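Local coordinates for protein Myo-inositol phosphohydrolase (Mitsuokella multacida, PDB 4WU3) that is probably a phosphatase that removes phosphate groups from inositol phosphates such as phytate, with a PTP-like fold, and binds inositol-(1,3,4,5)-tetrakisphosphate, at residues Q494-V497 / E498-L502. The protein carries 2 engineered substitutions. Numbering follows the deposited sequence.
Sequences QQLV and EKNGL
The backbone oxygen of L496, near the end of helix 493-499, is gripped twice by N500: side-chain ND2 donates to L496 O at 3.0 Å, nearly straight at 168°, and N500 N adds a weak bond. Asparagine suits this place because its short amide can fold back on the last turn, CG lying anti to its own carbonyl carbon (chi1 -78°), while OD1 accepts from Q402 of helix 398-411. Two residues earlier along the helix, the extended Q494 carries its N-H donor to an acidic acceptor one turn on: NE2 meets E498 OE2 at 2.7 Å, almost straight, from above the carboxylate plane, the two planes standing 77° apart. Replacing Q494 by an alanine would probably leave the E498 carboxylate without this N-H partner and freer to swing. V497 CG1 packs on L502 CB at 3.6 Å, two branched apolar residues that both also touch I418 of strand 416-422. G501 has positive phi, which glycine, lacking a CB, adopts with little strain; its N bonds E498 O at 2.8 Å and L502 N bonds V497 O at 3.2 Å. This pair of bonds is the Schellman motif, with G501 as C-prime residue, which ends the helix and leads into strand 503-509.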
ATOM      1  N   GLN A 494      39.768   5.080  24.654  1.00 13.47           N
ATOM      2  CA  GLN A 494      41.192   4.939  24.416  1.00 15.29           C
ATOM      3  C   GLN A 494      41.991   5.744  25.429  1.00 14.79           C
ATOM      4  O   GLN A 494      42.932   5.219  26.024  1.00 14.35           O
ATOM      5  CB  GLN A 494      41.556   5.391  23.014  1.00 16.78           C
ATOM      6  CG  GLN A 494      43.050   5.562  22.840  1.00 18.68           C
ATOM      7  CD  GLN A 494      43.455   5.564  21.393  1.00 21.22           C
ATOM      8  OE1 GLN A 494      42.696   5.983  20.522  1.00 23.51           O
ATOM      9  NE2 GLN A 494      44.661   5.093  21.124  1.00 26.04           N
ATOM     10  N   GLN A 495      41.611   7.012  25.612  1.00 14.22           N
ATOM     11  CA  GLN A 495      42.245   7.875  26.605  1.00 15.25           C
ATOM     12  C   GLN A 495      42.163   7.251  27.971  1.00 14.33           C
ATOM     13  O   GLN A 495      43.163   7.173  28.672  1.00 16.96           O
ATOM     14  CB  GLN A 495      41.584   9.251  26.642  1.00 17.45           C
ATOM     15  CG  GLN A 495      41.941  10.127  25.461  1.00 18.61           C
ATOM     16  CD  GLN A 495      41.172  11.431  25.435  1.00 21.78           C
ATOM     17  OE1 GLN A 495      39.964  11.475  25.687  1.00 22.23           O
ATOM     18  NE2 GLN A 495      41.874  12.511  25.134  1.00 24.11           N
ATOM     19  N   LEU A 496      40.972   6.796  28.356  1.00 13.72           N
ATOM     20  CA  LEU A 496      40.812   6.101  29.634  1.00 13.62           C
ATOM     21  C   LEU A 496      41.730   4.877  29.756  1.00 13.22           C
ATOM     22  O   LEU A 496      42.394   4.693  30.775  1.00 13.17           O
ATOM     23  CB  LEU A 496      39.357   5.664  29.837  1.00 15.96           C
ATOM     24  CG  LEU A 496      39.096   4.888  31.141  1.00 16.12           C
ATOM     25  CD1 LEU A 496      39.472   5.735  32.351  1.00 16.30           C
ATOM     26  CD2 LEU A 496      37.639   4.445  31.217  1.00 16.68           C
ATOM     27  N   VAL A 497      41.750   4.034  28.731  1.00 11.47           N
ATOM     28  CA  VAL A 497      42.519   2.793  28.788  1.00 12.43           C
ATOM     29  C   VAL A 497      44.031   3.051  28.841  1.00 12.65           C
ATOM     30  O   VAL A 497      44.749   2.430  29.622  1.00  9.89           O
ATOM     31  CB  VAL A 497      42.184   1.875  27.590  1.00 12.37           C
ATOM     32  CG1 VAL A 497      43.261   0.827  27.401  1.00 13.30           C
ATOM     33  CG2 VAL A 497      40.833   1.207  27.808  1.00 12.08           C
ATOM     34  N   GLU A 498      44.516   3.982  28.030  1.00 14.62           N
ATOM     35  CA  GLU A 498      45.961   4.200  27.941  1.00 17.51           C
ATOM     36  C   GLU A 498      46.494   4.884  29.192  1.00 19.15           C
ATOM     37  O   GLU A 498      47.544   4.516  29.713  1.00 21.41           O
ATOM     38  CB  GLU A 498      46.307   4.967  26.673  1.00 18.03           C
ATOM     39  CG  GLU A 498      46.097   4.119  25.421  1.00 18.54           C
ATOM     40  CD  GLU A 498      46.369   4.862  24.127  1.00 19.50           C
ATOM     41  OE1 GLU A 498      46.577   6.093  24.163  1.00 26.36           O
ATOM     42  OE2 GLU A 498      46.367   4.216  23.063  1.00 22.99           O
ATOM     43  N   LYS A 499      45.725   5.843  29.689  1.00 23.08           N
ATOM     44  CA  LYS A 499      45.961   6.487  30.980  1.00 25.87           C
ATOM     45  C   LYS A 499      46.182   5.460  32.099  1.00 23.83           C
ATOM     46  O   LYS A 499      46.918   5.725  33.046  1.00 24.03           O
ATOM     47  CB  LYS A 499      44.756   7.394  31.283  1.00 31.80           C
ATOM     48  CG  LYS A 499      44.625   7.960  32.687  1.00 40.00           C
ATOM     49  CD  LYS A 499      43.303   8.712  32.810  1.00 43.54           C
ATOM     50  CE  LYS A 499      43.042   9.211  34.223  1.00 53.02           C
ATOM     51  NZ  LYS A 499      41.627   9.648  34.401  1.00 56.10           N
ATOM     52  N   ASN A 500      45.538   4.298  32.000  1.00 20.82           N
ATOM     53  CA  ASN A 500      45.693   3.237  33.010  1.00 19.47           C
ATOM     54  C   ASN A 500      46.698   2.149  32.618  1.00 19.86           C
ATOM     55  O   ASN A 500      46.691   1.050  33.176  1.00 19.45           O
ATOM     56  CB  ASN A 500      44.335   2.615  33.354  1.00 19.43           C
ATOM     57  CG  ASN A 500      43.523   3.485  34.304  1.00 19.67           C
ATOM     58  OD1 ASN A 500      43.712   3.445  35.519  1.00 19.02           O
ATOM     59  ND2 ASN A 500      42.629   4.285  33.750  1.00 18.14           N
ATOM     60  N   GLY A 501      47.559   2.463  31.654  1.00 21.70           N
ATOM     61  CA  GLY A 501      48.708   1.615  31.343  1.00 23.19           C
ATOM     62  C   GLY A 501      48.422   0.411  30.460  1.00 26.44           C
ATOM     63  O   GLY A 501      49.197  -0.548  30.439  1.00 28.91           O
ATOM     64  N   LEU A 502      47.319   0.449  29.719  1.00 22.84           N
ATOM     65  CA  LEU A 502      46.985  -0.642  28.812  1.00 21.11           C
ATOM     66  C   LEU A 502      47.001  -0.157  27.375  1.00 17.82           C
ATOM     67  O   LEU A 502      46.925   1.036  27.119  1.00 18.62           O
ATOM     68  CB  LEU A 502      45.606  -1.216  29.140  1.00 22.61           C
ATOM     69  CG  LEU A 502      45.383  -1.677  30.576  1.00 23.13           C
ATOM     70  CD1 LEU A 502      43.918  -2.015  30.796  1.00 24.90           C
ATOM     71  CD2 LEU A 502      46.256  -2.873  30.903  1.00 24.59           C
TER